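Local coordinates for protein nucleoside diphosphate kinase (Pyrobaculum aerophilum, PDB 1XQI) that catalyses transfer of the gamma phosphate of ATP to nucleoside diphosphates, probably by a ping-pong mechanism through a phosphorylated active-site intermediate, at residues Leu19-Pro24 and Asn117-Leu122; Glu129-Leu134 and Val171-Ser176. The protein carries 6 engineered substitutions. One frame throughout, in Å; residues are numbered along the deposited sequence.

Contacts 1 and 2 meet on one antiparallel sheet of the ferredoxin-like fold. Contact 1 pairs its two central strands. Contact 2 sets helix 127-135 beside strand 171-173, at one edge of the sheet. Their centres lie about 11 Å apart. Strand 17-22 joins them: Ile21 N lies 2.9 Å from His172 O and Leu19 O lies 3.1 Å from Ser174 N, both probable hydrogen bonds. The predicted phosphohistidine, His172, is on the strand of contact 2, and its side chain is about 4 Å from that of Ile21 in contact 1. Lys23 and Arg132, one in each contact, are probable ATP ligands by similarity.

Contact 1: Leu19-Pro24 and Asn117-Leu122; sequences LLILKP and NVVMVL. Engineered in segment 117-122: Asn117 (natural residue Ile).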
loop_
_atom_site.group_PDB
_atom_site.type_symbol
_atom_site.label_atom_id
_atom_site.label_comp_id
_atom_site.label_asym_id
_atom_site.label_seq_id
_atom_site.Cartn_x
_atom_site.Cartn_y
_atom_site.Cartn_z
ATOM N N LEU A 19 8.227 11.464 -3.317
ATOM C CA LEU A 19 6.887 10.975 -3.568
ATOM C C LEU A 19 6.908 10.156 -4.852
ATOM O O LEU A 19 7.395 10.622 -5.916
ATOM C CB LEU A 19 5.943 12.175 -3.717
ATOM C CG LEU A 19 4.412 12.074 -3.802
ATOM C CD1 LEU A 19 3.956 11.457 -5.087
ATOM C CD2 LEU A 19 3.862 11.323 -2.607
ATOM N N LEU A 20 6.365 8.948 -4.754
ATOM C CA LEU A 20 6.190 8.085 -5.902
ATOM C C LEU A 20 4.714 7.721 -6.074
ATOM O O LEU A 20 4.046 7.380 -5.111
ATOM C CB LEU A 20 7.072 6.823 -5.766
ATOM C CG LEU A 20 6.945 5.972 -7.035
ATOM C CD1 LEU A 20 8.136 6.075 -8.039
ATOM C CD2 LEU A 20 6.623 4.555 -6.625
ATOM N N ILE A 21 4.211 7.791 -7.307
ATOM C CA ILE A 21 2.818 7.392 -7.625
ATOM C C ILE A 21 2.816 6.247 -8.618
ATOM O O ILE A 21 3.392 6.377 -9.701
ATOM C CB ILE A 21 2.020 8.531 -8.293
ATOM C CG1 ILE A 21 2.154 9.814 -7.452
ATOM C CG2 ILE A 21 0.543 8.088 -8.518
ATOM C CD1 ILE A 21 1.422 11.008 -8.000
ATOM N N LEU A 22 2.209 5.122 -8.254
ATOM C CA LEU A 22 1.936 4.096 -9.241
ATOM C C LEU A 22 0.643 4.537 -9.924
ATOM O O LEU A 22 -0.358 4.762 -9.256
ATOM C CB LEU A 22 1.843 2.690 -8.632
ATOM C CG LEU A 22 3.164 2.050 -8.164
ATOM C CD1 LEU A 22 4.410 2.698 -8.730
ATOM C CD2 LEU A 22 3.312 2.029 -6.641
ATOM N N LYS A 23 0.705 4.679 -11.247
ATOM C CA LYS A 23 -0.384 5.219 -12.096
ATOM C C LYS A 23 -1.362 4.122 -12.453
ATOM O O LYS A 23 -1.062 2.940 -12.262
ATOM C CB LYS A 23 0.204 5.816 -13.379
ATOM C CG LYS A 23 1.329 6.824 -13.148
ATOM C CD LYS A 23 1.629 7.627 -14.417
ATOM C CE LYS A 23 2.496 8.876 -14.113
ATOM N NZ LYS A 23 3.096 9.442 -15.376
ATOM N N PRO A 24 -2.537 4.480 -12.968
ATOM C CA PRO A 24 -3.548 3.414 -13.074
ATOM C C PRO A 24 -3.137 2.144 -13.868
ATOM O O PRO A 24 -3.446 1.021 -13.417
ATOM C CB PRO A 24 -4.735 4.132 -13.670
ATOM C CG PRO A 24 -4.504 5.629 -13.270
ATOM C CD PRO A 24 -3.051 5.790 -13.420
ATOM N N ASN A 117 -4.844 4.992 -8.304
ATOM C CA ASN A 117 -3.405 5.151 -8.099
ATOM C C ASN A 117 -3.024 4.663 -6.711
ATOM O O ASN A 117 -3.874 4.431 -5.847
ATOM C CB ASN A 117 -2.986 6.621 -8.171
ATOM C CG ASN A 117 -3.233 7.248 -9.521
ATOM O OD1 ASN A 117 -4.120 8.099 -9.674
ATOM N ND2 ASN A 117 -2.449 6.843 -10.512
ATOM N N VAL A 118 -1.729 4.527 -6.488
ATOM C CA VAL A 118 -1.178 4.172 -5.196
ATOM C C VAL A 118 -0.061 5.171 -5.053
ATOM O O VAL A 118 0.777 5.286 -5.952
ATOM C CB VAL A 118 -0.696 2.679 -5.165
ATOM C CG1 VAL A 118 0.249 2.386 -3.967
ATOM C CG2 VAL A 118 -1.902 1.759 -5.083
ATOM N N VAL A 119 -0.112 5.936 -3.960
ATOM C CA VAL A 119 0.838 6.983 -3.634
ATOM C C VAL A 119 1.709 6.510 -2.465
ATOM O O VAL A 119 1.200 5.957 -1.474
ATOM C CB VAL A 119 0.103 8.283 -3.202
ATOM C CG1 VAL A 119 1.081 9.463 -3.175
ATOM C CG2 VAL A 119 -1.017 8.610 -4.195
HETATM N N MSE A 120 3.014 6.724 -2.558
HETATM C CA MSE A 120 3.900 6.332 -1.446
HETATM C C MSE A 120 4.953 7.399 -1.252
HETATM O O MSE A 120 5.294 8.174 -2.160
HETATM C CB MSE A 120 4.537 4.889 -1.632
HETATM C CG MSE A 120 5.504 4.735 -2.821
HETATM SE SE MSE A 120 6.023 3.018 -3.082
HETATM C CE MSE A 120 4.461 2.529 -3.715
ATOM N N VAL A 121 5.463 7.445 -0.030
ATOM C CA VAL A 121 6.596 8.319 0.269
ATOM C C VAL A 121 7.734 7.407 0.651
ATOM O O VAL A 121 7.553 6.476 1.449
ATOM C CB VAL A 121 6.262 9.303 1.367
ATOM C CG1 VAL A 121 7.503 10.156 1.760
ATOM C CG2 VAL A 121 5.144 10.224 0.894
ATOM N N LEU A 122 8.880 7.641 0.048
ATOM C CA LEU A 122 10.050 6.812 0.244
ATOM C C LEU A 122 11.099 7.725 0.854
ATOM O O LEU A 122 11.333 8.844 0.342
ATOM C CB LEU A 122 10.565 6.247 -1.093
ATOM C CG LEU A 122 9.674 5.168 -1.714
ATOM C CD1 LEU A 122 9.871 5.166 -3.221
ATOM C CD2 LEU A 122 10.035 3.837 -1.096
#
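The flat amide of Asn117, an engineered residue, meets the end of strand 17-22. Over one face lies the CG2 methyl of Ile21, 3.8 Å from Asn117 ND2. Pro24 CD and CG sit beyond the nitrogen, displaced to the other side of the amide plane. At the edge, Leu22 O lies in that plane and accepts a hydrogen bond of 3.2 Å from Asn117 ND2. Lys23 CA is also near the plane. With CG anti to the carbonyl carbon (chi1 -63°), the amide nitrogen comes beside Leu22 O and Lys23 CA.

The two strands are the central pair of the antiparallel sheet in this ferredoxin-like fold. Backbone bonds link Leu20 with Met120 in both directions, 2.9 Å from Leu20 N to Met120 O and 2.8 Å from Met120 N to Leu20 O. Leu22 and Val118 form the next hydrogen-bonded pair. Leu19, Ile21, Val119 and Val121 share one face. There Leu19 CD2 packs on Val119 CG1 at 3.4 Å, and Phe188 adds to the cover. Leu20, Leu22, Val118 and Met120 share the opposite face, under helix 32-42. Leu20 and Met120, a selenomethionine, run side by side there, with CD2 3.9 Å from SE.

Leu22 O has two donors. Val118 N comes in the carbonyl plane at 3.1 Å, and Asn117 ND2 approaches at a C=O...N angle of 116°, tilted from that plane. In this engineered chain the oxygen is therefore shared right next to Lys23, the N-cap of the next helix and a probable ATP ligand. One of the two donors belongs to the substituted side chain.

Contact 2: Glu129-Leu134 and Val171-Ser176; sequences EIVRKL and VHASDS
Arg132 lies along Ser174 and Asp175, while its neighbour Val131 meets Ala173. In this ferredoxin-like alpha/beta sandwich, helix 127-135 packs here against an edge strand of the sheet, 171-173, and the turn that follows it. The Arg132 side chain starts out alongside the 171-176 segment, running roughly the same way as its chain, and CB is 5.4 Å from Ala173 CB. CG is anti to the carbonyl carbon (chi1 -82°), which brings it to 3.8 Å from Ser174 O. CD passes the same carbonyl oxygen at 3.7 Å. The chain then bends at chi3 (122°) and turns alongside Asp175. NE comes to 3.4 Å from Asp175 CA, the closest approach of the contact. CZ and NH2 follow the Asp175 CB methylene, and NH2 stays 3.9 Å from that carbon.

The guanidinium has Asp175 O over one face and Ser174 O at its edge, near its plane. None of its nitrogens is hydrogen-bonded to the 171-176 segment. The group therefore rests on the turn by van der Waals contact, perhaps with some electrostatic help from the carbonyls and the carboxylate. Arg132 is a probable ATP ligand by similarity.

The predicted phosphohistidine, His172, takes no part in the contact with the helix. Glu183 OE2 is hydrogen-bonded to both His172 NE2 and Ser174 OG, and so links these two side chains. On the helix side, Val131 CG1 packs on Ala173 CB at 3.9 Å. At the tip, the guanidinium and carboxylate planes are 63° apart, and Arg132 NH2 stays 5.1 Å from Asp175 OD1.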
loop_
_atom_site.group_PDB
_atom_site.type_symbol
_atom_site.label_atom_id
_atom_site.label_comp_id
_atom_site.label_asym_id
_atom_site.label_seq_id
_atom_site.Cartn_x
_atom_site.Cartn_y
_atom_site.Cartn_z
ATOM N N GLU A 129 17.039 11.392 -6.203
ATOM C CA GLU A 129 17.858 10.867 -7.289
ATOM C C GLU A 129 17.781 9.324 -7.378
ATOM O O GLU A 129 17.707 8.778 -8.497
ATOM C CB GLU A 129 19.333 11.203 -7.124
ATOM C CG GLU A 129 19.671 12.587 -6.803
ATOM C CD GLU A 129 20.994 12.636 -6.017
ATOM O OE1 GLU A 129 21.040 13.409 -5.002
ATOM O OE2 GLU A 129 21.966 11.878 -6.390
ATOM N N ILE A 130 17.870 8.658 -6.213
ATOM C CA ILE A 130 17.868 7.189 -6.119
ATOM C C ILE A 130 16.656 6.615 -6.876
ATOM O O ILE A 130 16.821 5.852 -7.853
ATOM C CB ILE A 130 17.873 6.671 -4.634
ATOM C CG1 ILE A 130 19.217 6.884 -3.948
ATOM C CG2 ILE A 130 17.449 5.191 -4.579
ATOM C CD1 ILE A 130 20.391 6.513 -4.800
ATOM N N VAL A 131 15.471 7.034 -6.433
ATOM C CA VAL A 131 14.183 6.758 -7.070
ATOM C C VAL A 131 14.113 7.192 -8.543
ATOM O O VAL A 131 13.636 6.444 -9.397
ATOM C CB VAL A 131 13.007 7.347 -6.226
ATOM C CG1 VAL A 131 11.687 7.211 -6.941
ATOM C CG2 VAL A 131 12.968 6.669 -4.814
ATOM N N ARG A 132 14.570 8.388 -8.870
ATOM C CA ARG A 132 14.735 8.713 -10.277
ATOM C C ARG A 132 15.660 7.746 -11.034
ATOM O O ARG A 132 15.349 7.345 -12.170
ATOM C CB ARG A 132 15.194 10.145 -10.441
ATOM C CG ARG A 132 14.075 11.139 -10.371
ATOM C CD ARG A 132 14.686 12.527 -10.305
ATOM N NE ARG A 132 14.197 13.327 -11.414
ATOM C CZ ARG A 132 14.952 13.719 -12.430
ATOM N NH1 ARG A 132 16.251 13.396 -12.480
ATOM N NH2 ARG A 132 14.407 14.440 -13.391
ATOM N N LYS A 133 16.769 7.348 -10.413
ATOM C CA LYS A 133 17.678 6.388 -11.033
ATOM C C LYS A 133 16.988 5.026 -11.231
ATOM O O LYS A 133 17.029 4.455 -12.344
ATOM C CB LYS A 133 18.990 6.244 -10.243
ATOM C CG LYS A 133 20.138 5.529 -11.002
ATOM C CD LYS A 133 21.259 5.024 -10.055
ATOM C CE LYS A 133 20.628 4.290 -8.807
ATOM N NZ LYS A 133 21.626 3.717 -7.891
ATOM N N LEU A 134 16.354 4.514 -10.171
ATOM C CA LEU A 134 15.708 3.213 -10.233
ATOM C C LEU A 134 14.570 3.119 -11.273
ATOM O O LEU A 134 14.330 2.044 -11.846
ATOM C CB LEU A 134 15.194 2.820 -8.857
ATOM C CG LEU A 134 16.048 1.928 -7.959
ATOM C CD1 LEU A 134 17.497 2.271 -8.080
ATOM C CD2 LEU A 134 15.608 1.992 -6.480
ATOM N N VAL A 171 4.848 5.341 -13.496
ATOM C CA VAL A 171 5.048 6.086 -12.264
ATOM C C VAL A 171 5.353 7.553 -12.497
ATOM O O VAL A 171 5.738 7.967 -13.615
ATOM C CB VAL A 171 6.182 5.456 -11.403
ATOM C CG1 VAL A 171 6.003 3.937 -11.313
ATOM C CG2 VAL A 171 7.572 5.773 -11.953
ATOM N N HIS A 172 5.137 8.326 -11.429
ATOM C CA HIS A 172 5.623 9.688 -11.274
ATOM C C HIS A 172 6.500 9.756 -10.031
ATOM O O HIS A 172 6.086 9.302 -8.953
ATOM C CB HIS A 172 4.462 10.664 -11.071
ATOM C CG HIS A 172 4.881 11.972 -10.469
ATOM N ND1 HIS A 172 5.264 13.051 -11.231
ATOM C CD2 HIS A 172 4.996 12.368 -9.174
ATOM C CE1 HIS A 172 5.591 14.059 -10.441
ATOM N NE2 HIS A 172 5.435 13.674 -9.189
ATOM N N ALA A 173 7.685 10.325 -10.183
ATOM C CA ALA A 173 8.638 10.511 -9.108
ATOM C C ALA A 173 8.956 12.001 -8.987
ATOM O O ALA A 173 9.088 12.692 -10.025
ATOM C CB ALA A 173 9.927 9.727 -9.364
ATOM N N SER A 174 9.087 12.496 -7.741
ATOM C CA SER A 174 9.463 13.870 -7.548
ATOM C C SER A 174 10.803 14.060 -8.232
ATOM O O SER A 174 11.659 13.164 -8.208
ATOM C CB SER A 174 9.549 14.251 -6.078
ATOM O OG SER A 174 8.300 14.063 -5.423
ATOM N N ASP A 175 10.951 15.213 -8.885
ATOM C CA ASP A 175 12.110 15.458 -9.714
ATOM C C ASP A 175 13.058 16.349 -9.010
ATOM O O ASP A 175 14.009 16.760 -9.629
ATOM C CB ASP A 175 11.753 16.066 -11.094
ATOM C CG ASP A 175 11.366 17.571 -11.011
ATOM O OD1 ASP A 175 11.242 18.203 -12.096
ATOM O OD2 ASP A 175 11.179 18.123 -9.875
ATOM N N SER A 176 12.778 16.694 -7.756
ATOM C CA SER A 176 13.717 17.480 -6.905
ATOM C C SER A 176 13.206 17.484 -5.468
ATOM O O SER A 176 11.991 17.370 -5.294
ATOM C CB SER A 176 13.867 18.936 -7.404
ATOM O OG SER A 176 12.726 19.702 -7.093
#